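Local coordinates for DNA-3-methyladenine glycosidase II, putative (Deinococcus radiodurans, PDB 2YG9), which is a putative DNA glycosidase of the helix-hairpin-helix (HhH-GPD) superfamily of DNA repair proteins, built of helices and loops, without strands, at residues A[66-70]-A[80-86]; A[62-66]-A[93-98]; A[176-180]-A[208-212]. The contacts are given in a common frame with arbitrary orientation. Residue numbers count along the deposited sequence, not the author numbering.

Interaction 1 (A[66-70]-A[80-86]); sequences VRSVA and QAIYGRL
Two helices joined by a short link can pack as an inclined pair with an apolar inside and a polar outer edge, and helices 61-71 and 76-87 of this HhH-GPD protein illustrate the case. Segments 66-70 and 80-86 are regular α-helix throughout. Their axes approach to 9.4 Å with N-to-C directions 131° apart (signed crossing angle 131°), and the nearest CA atoms are those of Arg-67 and Tyr-83, 5.9 Å apart.

Apolar contacts form the inner side. Val-66 (chi1 t) places CG1 3.8 Å from CD1 of Leu-86 (m, t) and 4.1 Å from CE1 of Tyr-83, at the edge of the ring. CB of Ala-70 lies 4.0 Å from Leu-86 CD1 and 4.2 Å from Ile-82 CG2, fitting between the two.

A CH-pi contact marks the closest CA pair: with Tyr-83 chi1 at t, CB of Arg-67 sits 4.0 Å from the ring centroid, 24° off the normal. The Arg-67 side chain (t, t, m) then runs over the tyrosine, and its NH2 comes 3.4 Å from Tyr-83 CD2, which lies over one guanidinium face.

Polar contacts close the outer edge. Arg-67 NH1 donates to Gln-80 OE1 at 2.9 Å, near the guanidinium plane, while a water accepts from both Arg-67 NH2 (3.3 Å) and Gln-80 NE2 (3.0 Å). Outside the pair, Lys-115 hydrogen-bonds to the carbonyl of Ala-70.

Chemically, one long arginine serves both regimes: its aliphatic root shields an aromatic ring, and its charged tip bonds to a neutral amide and a water.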
loop_
_atom_site.group_PDB
_atom_site.type_symbol
_atom_site.label_atom_id
_atom_site.label_comp_id
_atom_site.label_asym_id
_atom_site.label_seq_id
_atom_site.Cartn_x
_atom_site.Cartn_y
_atom_site.Cartn_z
ATOM N N VAL A 66 8.811 -6.964 0.200
ATOM C CA VAL A 66 8.934 -8.356 0.624
ATOM C C VAL A 66 8.082 -8.594 1.866
ATOM O O VAL A 66 7.370 -9.577 1.919
ATOM C CB VAL A 66 10.418 -8.766 0.879
ATOM C CG1 VAL A 66 10.477 -10.098 1.638
ATOM C CG2 VAL A 66 11.183 -8.828 -0.435
ATOM N N ARG A 67 8.088 -7.639 2.809
ATOM C CA ARG A 67 7.216 -7.740 4.002
ATOM C C ARG A 67 5.739 -7.860 3.610
ATOM O O ARG A 67 5.033 -8.699 4.130
ATOM C CB ARG A 67 7.366 -6.532 4.942
ATOM C CG ARG A 67 6.735 -6.777 6.321
ATOM C CD ARG A 67 6.675 -5.524 7.144
ATOM N NE ARG A 67 7.957 -5.206 7.775
ATOM C CZ ARG A 67 8.371 -5.679 8.958
ATOM N NH1 ARG A 67 7.647 -6.551 9.669
ATOM N NH2 ARG A 67 9.555 -5.295 9.433
ATOM N N SER A 68 5.313 -7.008 2.689
ATOM C CA SER A 68 3.919 -6.966 2.251
ATOM C C SER A 68 3.506 -8.330 1.661
ATOM O O SER A 68 2.500 -8.938 2.075
ATOM C CB SER A 68 3.742 -5.828 1.230
ATOM O OG SER A 68 2.538 -5.985 0.487
ATOM N N VAL A 69 4.326 -8.814 0.731
ATOM C CA VAL A 69 4.080 -10.062 0.037
ATOM C C VAL A 69 4.011 -11.229 1.027
ATOM O O VAL A 69 3.055 -12.008 1.038
ATOM C CB VAL A 69 5.178 -10.317 -1.029
ATOM C CG1 VAL A 69 5.100 -11.725 -1.594
ATOM C CG2 VAL A 69 5.075 -9.272 -2.130
ATOM N N ALA A 70 5.037 -11.333 1.849
ATOM C CA ALA A 70 5.135 -12.389 2.851
ATOM C C ALA A 70 3.978 -12.416 3.822
ATOM O O ALA A 70 3.524 -13.490 4.186
ATOM C CB ALA A 70 6.432 -12.279 3.604
ATOM N N GLN A 80 4.574 -10.961 11.059
ATOM C CA GLN A 80 5.799 -10.473 11.679
ATOM C C GLN A 80 6.848 -11.561 11.817
ATOM O O GLN A 80 7.999 -11.341 11.460
ATOM C CB GLN A 80 5.555 -9.764 13.035
ATOM C CG GLN A 80 6.867 -9.246 13.716
ATOM C CD GLN A 80 7.781 -8.360 12.816
ATOM O OE1 GLN A 80 7.439 -7.209 12.507
ATOM N NE2 GLN A 80 8.963 -8.896 12.426
ATOM N N ALA A 81 6.429 -12.709 12.337
ATOM C CA ALA A 81 7.257 -13.904 12.515
ATOM C C ALA A 81 7.994 -14.324 11.258
ATOM O O ALA A 81 9.208 -14.583 11.285
ATOM C CB ALA A 81 6.375 -15.067 12.985
ATOM N N ILE A 82 7.238 -14.459 10.166
ATOM C CA ILE A 82 7.789 -14.926 8.899
ATOM C C ILE A 82 8.759 -13.899 8.306
ATOM O O ILE A 82 9.791 -14.271 7.757
ATOM C CB ILE A 82 6.662 -15.281 7.882
ATOM C CG1 ILE A 82 7.232 -16.122 6.739
ATOM C CG2 ILE A 82 5.957 -14.034 7.358
ATOM C CD1 ILE A 82 6.180 -16.918 6.002
ATOM N N TYR A 83 8.454 -12.616 8.451
ATOM C CA TYR A 83 9.369 -11.576 7.992
ATOM C C TYR A 83 10.680 -11.629 8.805
ATOM O O TYR A 83 11.749 -11.461 8.260
ATOM C CB TYR A 83 8.755 -10.161 8.048
ATOM C CG TYR A 83 9.648 -9.159 7.338
ATOM C CD1 TYR A 83 9.782 -9.203 5.961
ATOM C CD2 TYR A 83 10.410 -8.244 8.038
ATOM C CE1 TYR A 83 10.627 -8.346 5.303
ATOM C CE2 TYR A 83 11.273 -7.359 7.364
ATOM C CZ TYR A 83 11.365 -7.423 6.001
ATOM O OH TYR A 83 12.210 -6.593 5.298
ATOM N N GLY A 84 10.568 -11.913 10.100
ATOM C CA GLY A 84 11.730 -12.084 10.956
ATOM C C GLY A 84 12.548 -13.273 10.535
ATOM O O GLY A 84 13.758 -13.226 10.572
ATOM N N ARG A 85 11.905 -14.347 10.107
ATOM C CA ARG A 85 12.661 -15.504 9.558
ATOM C C ARG A 85 13.389 -15.193 8.234
ATOM O O ARG A 85 14.508 -15.683 7.986
ATOM C CB ARG A 85 11.771 -16.719 9.417
ATOM C CG ARG A 85 11.263 -17.179 10.737
ATOM C CD ARG A 85 10.653 -18.568 10.669
ATOM N NE ARG A 85 9.379 -18.559 9.972
ATOM C CZ ARG A 85 8.216 -18.271 10.533
ATOM N NH1 ARG A 85 8.158 -17.926 11.811
ATOM N NH2 ARG A 85 7.103 -18.348 9.811
ATOM N N LEU A 86 12.776 -14.355 7.401
ATOM C CA LEU A 86 13.441 -13.845 6.207
ATOM C C LEU A 86 14.676 -13.022 6.554
ATOM O O LEU A 86 15.753 -13.227 5.969
ATOM C CB LEU A 86 12.461 -13.038 5.322
ATOM C CG LEU A 86 11.397 -13.920 4.626
ATOM C CD1 LEU A 86 10.348 -13.045 4.024
ATOM C CD2 LEU A 86 11.969 -14.924 3.580
HETATM O O HOH W 1 11.175 -7.100 11.659
#

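Interaction 2 (A[62-66]-A[93-98]); sequences FGRLV and VVPAAL
Phe-62 reaches out from helix 61-71 (chi1 t, chi2 77°) and overlaps Pro-95, whose CG stands 3.6 Å from the centroid of the Phe-62 ring and only 5° off its normal, a near-ideal CH-pi contact. The example is a helix start docked on a helix side within the all-helical HhH-GPD fold. Segment 62-66 is α-helical; Val-93 (phi/psi -93/77) leads into an extended Val-94 (-139/137), the N-cap, and Pro-95 opens the short helix 95-98, where proline fits readily.

Gly-63 and Val-93 have the nearest CA atoms, 5.7 Å apart. CG1 of Val-93 (t) lies 3.8 Å from Gly-63 CA and 3.7 Å from Val-66 CB. Leu-98 (m, t), one turn on from the N-cap, points back at the phenylalanine. Beyond the pair, Phe-133 meets Phe-62 edge-to-face, and helix 113-127 touches both Phe-62 and Pro-95. At the ring edge, Phe-62 CE2 lies 3.7 Å from Leu-98 CD1.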
loop_
_atom_site.group_PDB
_atom_site.type_symbol
_atom_site.label_atom_id
_atom_site.label_comp_id
_atom_site.label_asym_id
_atom_site.label_seq_id
_atom_site.Cartn_x
_atom_site.Cartn_y
_atom_site.Cartn_z
ATOM N N PHE A 62 12.383 -2.179 -1.156
ATOM C CA PHE A 62 12.494 -3.600 -1.441
ATOM C C PHE A 62 12.038 -4.472 -0.260
ATOM O O PHE A 62 11.161 -5.307 -0.397
ATOM C CB PHE A 62 13.896 -3.998 -1.912
ATOM C CG PHE A 62 14.011 -5.454 -2.174
ATOM C CD1 PHE A 62 13.478 -5.982 -3.323
ATOM C CD2 PHE A 62 14.541 -6.314 -1.217
ATOM C CE1 PHE A 62 13.532 -7.354 -3.569
ATOM C CE2 PHE A 62 14.619 -7.683 -1.447
ATOM C CZ PHE A 62 14.083 -8.208 -2.623
ATOM N N GLY A 63 12.642 -4.266 0.897
ATOM C CA GLY A 63 12.276 -4.951 2.109
ATOM C C GLY A 63 10.807 -4.777 2.465
ATOM O O GLY A 63 10.167 -5.737 2.863
ATOM N N ARG A 64 10.262 -3.561 2.331
ATOM C CA ARG A 64 8.835 -3.373 2.596
ATOM C C ARG A 64 7.951 -4.110 1.611
ATOM O O ARG A 64 6.886 -4.589 2.010
ATOM C CB ARG A 64 8.428 -1.918 2.637
ATOM C CG ARG A 64 8.868 -1.158 3.929
ATOM C CD ARG A 64 8.106 -1.601 5.169
ATOM N NE ARG A 64 6.675 -1.292 5.060
ATOM C CZ ARG A 64 6.137 -0.076 5.214
ATOM N NH1 ARG A 64 6.872 0.968 5.526
ATOM N NH2 ARG A 64 4.835 0.086 5.067
ATOM N N LEU A 65 8.397 -4.193 0.360
ATOM C CA LEU A 65 7.711 -4.990 -0.657
ATOM C C LEU A 65 7.666 -6.444 -0.216
ATOM O O LEU A 65 6.596 -7.061 -0.223
ATOM C CB LEU A 65 8.324 -4.848 -2.057
ATOM C CG LEU A 65 7.512 -5.628 -3.127
ATOM C CD1 LEU A 65 6.033 -5.210 -3.176
ATOM C CD2 LEU A 65 8.191 -5.486 -4.451
ATOM N N VAL A 66 8.811 -6.964 0.200
ATOM C CA VAL A 66 8.934 -8.356 0.624
ATOM C C VAL A 66 8.082 -8.594 1.866
ATOM O O VAL A 66 7.370 -9.577 1.919
ATOM C CB VAL A 66 10.418 -8.766 0.879
ATOM C CG1 VAL A 66 10.477 -10.098 1.638
ATOM C CG2 VAL A 66 11.183 -8.828 -0.435
ATOM N N VAL A 93 17.145 -9.369 4.135
ATOM C CA VAL A 93 16.144 -9.056 3.108
ATOM C C VAL A 93 16.723 -7.998 2.180
ATOM O O VAL A 93 16.407 -6.808 2.230
ATOM C CB VAL A 93 14.776 -8.681 3.703
ATOM C CG1 VAL A 93 13.743 -8.474 2.570
ATOM C CG2 VAL A 93 14.328 -9.768 4.687
ATOM N N VAL A 94 17.597 -8.502 1.315
ATOM C CA VAL A 94 18.346 -7.719 0.369
ATOM C C VAL A 94 18.330 -8.547 -0.918
ATOM O O VAL A 94 18.495 -9.777 -0.847
ATOM C CB VAL A 94 19.796 -7.507 0.900
ATOM C CG1 VAL A 94 20.595 -6.770 -0.107
ATOM C CG2 VAL A 94 19.782 -6.737 2.272
ATOM N N PRO A 95 18.116 -7.915 -2.080
ATOM C CA PRO A 95 17.948 -8.664 -3.339
ATOM C C PRO A 95 19.027 -9.714 -3.672
ATOM O O PRO A 95 18.701 -10.865 -3.972
ATOM C CB PRO A 95 17.901 -7.559 -4.392
ATOM C CG PRO A 95 17.335 -6.383 -3.664
ATOM C CD PRO A 95 17.919 -6.466 -2.288
ATOM N N ALA A 96 20.288 -9.345 -3.600
ATOM C CA ALA A 96 21.351 -10.270 -3.977
ATOM C C ALA A 96 21.425 -11.418 -2.984
ATOM O O ALA A 96 21.695 -12.541 -3.353
ATOM C CB ALA A 96 22.716 -9.535 -4.080
ATOM N N ALA A 97 21.195 -11.135 -1.713
ATOM C CA ALA A 97 21.233 -12.158 -0.695
ATOM C C ALA A 97 20.091 -13.162 -0.876
ATOM O O ALA A 97 20.307 -14.380 -0.830
ATOM C CB ALA A 97 21.200 -11.506 0.718
ATOM N N LEU A 98 18.885 -12.672 -1.135
ATOM C CA LEU A 98 17.710 -13.540 -1.311
ATOM C C LEU A 98 17.809 -14.481 -2.521
ATOM O O LEU A 98 17.210 -15.544 -2.523
ATOM C CB LEU A 98 16.428 -12.708 -1.421
ATOM C CG LEU A 98 15.959 -12.155 -0.091
ATOM C CD1 LEU A 98 14.788 -11.188 -0.256
ATOM C CD2 LEU A 98 15.600 -13.300 0.802
#

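Interaction 3 (A[176-180]-A[208-212]); sequences GDLAL and SRYLW
At the apolar centre, a methyl group rests on an indole: CD2 of Leu-180 (m, t) stands 3.6 Å from the centroid of the five-membered ring of Trp-212, 17° off the normal, and 3.5 Å from Trp-212 CE2. The same CD2 packs 3.8 Å from CB of Leu-211 and 3.4 Å from the carbonyl O of Ser-208, lying against the turn of α-helical segment 208-212 that carries both. Leu-180 and Leu-211 have the closest CA atoms, 6.2 Å apart.

Moving outward, CB of Ala-179 touches Trp-212 CD1 at 3.9 Å, near the ring plane. The Trp-212 rotamer (chi1 m, chi2 -47°) directs NE1 to the polar edge, where it donates to OD1 of Asp-177 at 3.0 Å.

That carboxylate also organises its own backbone. Asp-177 (chi1 t) is the N-cap of helix 178-187, and its OD1 accepts from Leu-180 N at 2.9 Å; one oxygen thus both starts a helix and pins it to another. OD2 takes a second indole, from Trp-157. Asp-177 follows what is probably the hairpin, helices 141-149 and 156-166, and is probably the aspartate of the HhH-GPD name.

Ser-208 OG is hydrogen-bonded to the carbonyls of Arg-204 and Val-172. Around the contact, Met-161 and Leu-164 of helix 156-166 touch Trp-212, Val-184 and Leu-187 of helix 178-187 meet Leu-211, and helix 40-49 packs on Tyr-210.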
loop_
_atom_site.group_PDB
_atom_site.type_symbol
_atom_site.label_atom_id
_atom_site.label_comp_id
_atom_site.label_asym_id
_atom_site.label_seq_id
_atom_site.Cartn_x
_atom_site.Cartn_y
_atom_site.Cartn_z
ATOM N N GLY A 176 -9.705 -1.005 -7.202
ATOM C CA GLY A 176 -9.869 -2.444 -6.943
ATOM C C GLY A 176 -9.897 -2.890 -5.491
ATOM O O GLY A 176 -9.968 -4.064 -5.223
ATOM N N ASP A 177 -9.853 -1.961 -4.548
ATOM C CA ASP A 177 -9.985 -2.295 -3.140
ATOM C C ASP A 177 -11.477 -2.354 -2.866
ATOM O O ASP A 177 -12.190 -1.366 -3.039
ATOM C CB ASP A 177 -9.335 -1.247 -2.240
ATOM C CG ASP A 177 -9.307 -1.657 -0.789
ATOM O OD1 ASP A 177 -10.314 -1.447 -0.077
ATOM O OD2 ASP A 177 -8.261 -2.177 -0.337
ATOM N N LEU A 178 -11.945 -3.540 -2.477
ATOM C CA LEU A 178 -13.367 -3.768 -2.239
ATOM C C LEU A 178 -13.894 -2.897 -1.133
ATOM O O LEU A 178 -14.970 -2.392 -1.253
ATOM C CB LEU A 178 -13.637 -5.262 -1.925
ATOM C CG LEU A 178 -15.087 -5.735 -1.686
ATOM C CD1 LEU A 178 -16.015 -5.583 -2.878
ATOM C CD2 LEU A 178 -15.079 -7.203 -1.216
ATOM N N ALA A 179 -13.134 -2.691 -0.059
ATOM C CA ALA A 179 -13.624 -1.912 1.044
ATOM C C ALA A 179 -13.744 -0.428 0.685
ATOM O O ALA A 179 -14.693 0.219 1.062
ATOM C CB ALA A 179 -12.749 -2.130 2.301
ATOM N N LEU A 180 -12.815 0.097 -0.098
ATOM C CA LEU A 180 -12.920 1.474 -0.559
ATOM C C LEU A 180 -14.171 1.624 -1.460
ATOM O O LEU A 180 -14.985 2.534 -1.285
ATOM C CB LEU A 180 -11.673 1.882 -1.320
ATOM C CG LEU A 180 -10.378 2.000 -0.527
ATOM C CD1 LEU A 180 -9.282 2.421 -1.483
ATOM C CD2 LEU A 180 -10.494 2.985 0.719
ATOM N N SER A 208 -8.639 7.697 1.244
ATOM C CA SER A 208 -8.693 6.231 1.298
ATOM C C SER A 208 -8.531 5.716 2.753
ATOM O O SER A 208 -9.314 4.896 3.225
ATOM C CB SER A 208 -7.618 5.643 0.390
ATOM O OG SER A 208 -7.927 5.810 -0.973
ATOM N N ARG A 209 -7.523 6.217 3.461
ATOM C CA ARG A 209 -7.294 5.815 4.843
ATOM C C ARG A 209 -8.475 6.162 5.765
ATOM O O ARG A 209 -8.821 5.373 6.677
ATOM C CB ARG A 209 -5.983 6.417 5.352
ATOM C CG ARG A 209 -4.752 5.811 4.659
ATOM C CD ARG A 209 -3.471 6.489 5.146
ATOM N NE ARG A 209 -3.276 6.269 6.588
ATOM C CZ ARG A 209 -2.559 7.046 7.412
ATOM N NH1 ARG A 209 -1.998 8.167 6.995
ATOM N NH2 ARG A 209 -2.466 6.719 8.689
ATOM N N TYR A 210 -9.118 7.294 5.509
ATOM C CA TYR A 210 -10.337 7.640 6.250
ATOM C C TYR A 210 -11.518 6.753 5.906
ATOM O O TYR A 210 -12.312 6.437 6.776
ATOM C CB TYR A 210 -10.689 9.142 6.112
ATOM C CG TYR A 210 -9.988 10.014 7.135
ATOM C CD1 TYR A 210 -10.313 9.928 8.500
ATOM C CD2 TYR A 210 -8.975 10.865 6.762
ATOM C CE1 TYR A 210 -9.641 10.706 9.458
ATOM C CE2 TYR A 210 -8.299 11.640 7.712
ATOM C CZ TYR A 210 -8.640 11.559 9.058
ATOM O OH TYR A 210 -7.939 12.357 9.960
ATOM N N LEU A 211 -11.666 6.341 4.645
ATOM C CA LEU A 211 -12.683 5.330 4.330
ATOM C C LEU A 211 -12.476 4.000 5.076
ATOM O O LEU A 211 -13.444 3.386 5.600
ATOM C CB LEU A 211 -12.780 5.091 2.818
ATOM C CG LEU A 211 -13.406 6.199 1.951
ATOM C CD1 LEU A 211 -13.387 5.754 0.500
ATOM C CD2 LEU A 211 -14.818 6.544 2.431
ATOM N N TRP A 212 -11.233 3.528 5.132
ATOM C CA TRP A 212 -10.950 2.300 5.870
ATOM C C TRP A 212 -11.179 2.535 7.371
ATOM O O TRP A 212 -11.659 1.639 8.105
ATOM C CB TRP A 212 -9.504 1.823 5.632
ATOM C CG TRP A 212 -9.240 1.235 4.256
ATOM C CD1 TRP A 212 -9.994 0.317 3.607
ATOM C CD2 TRP A 212 -8.136 1.536 3.385
ATOM N NE1 TRP A 212 -9.424 0.001 2.394
ATOM C CE2 TRP A 212 -8.284 0.738 2.231
ATOM C CE3 TRP A 212 -7.013 2.366 3.491
ATOM C CZ2 TRP A 212 -7.368 0.771 1.167
ATOM C CZ3 TRP A 212 -6.106 2.400 2.420
ATOM C CH2 TRP A 212 -6.306 1.616 1.282
#

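How the interactions relate
Interactions 1 and 2 read as one assembly, with centres 10 Å apart: both use helix 61-71 and share Val-66, which meets helix 76-87 in one and the 93-98 segment in the other. Their seam is a probable hydrogen bond between Tyr-83 OH and Gly-63 O, 3.3 Å, with Val-93 packed beside it. Interaction 1 is buried yet has a polar edge with one bridging water, whereas interaction 2, only partly buried, joins only apolar side chains, with some backbone at the ring. Interaction 3 lies across the chain's centre, about 24 and 28 Å from interactions 1 and 2 between centres. It is buried too, but there the polar element is an aspartate joining helix start to indole.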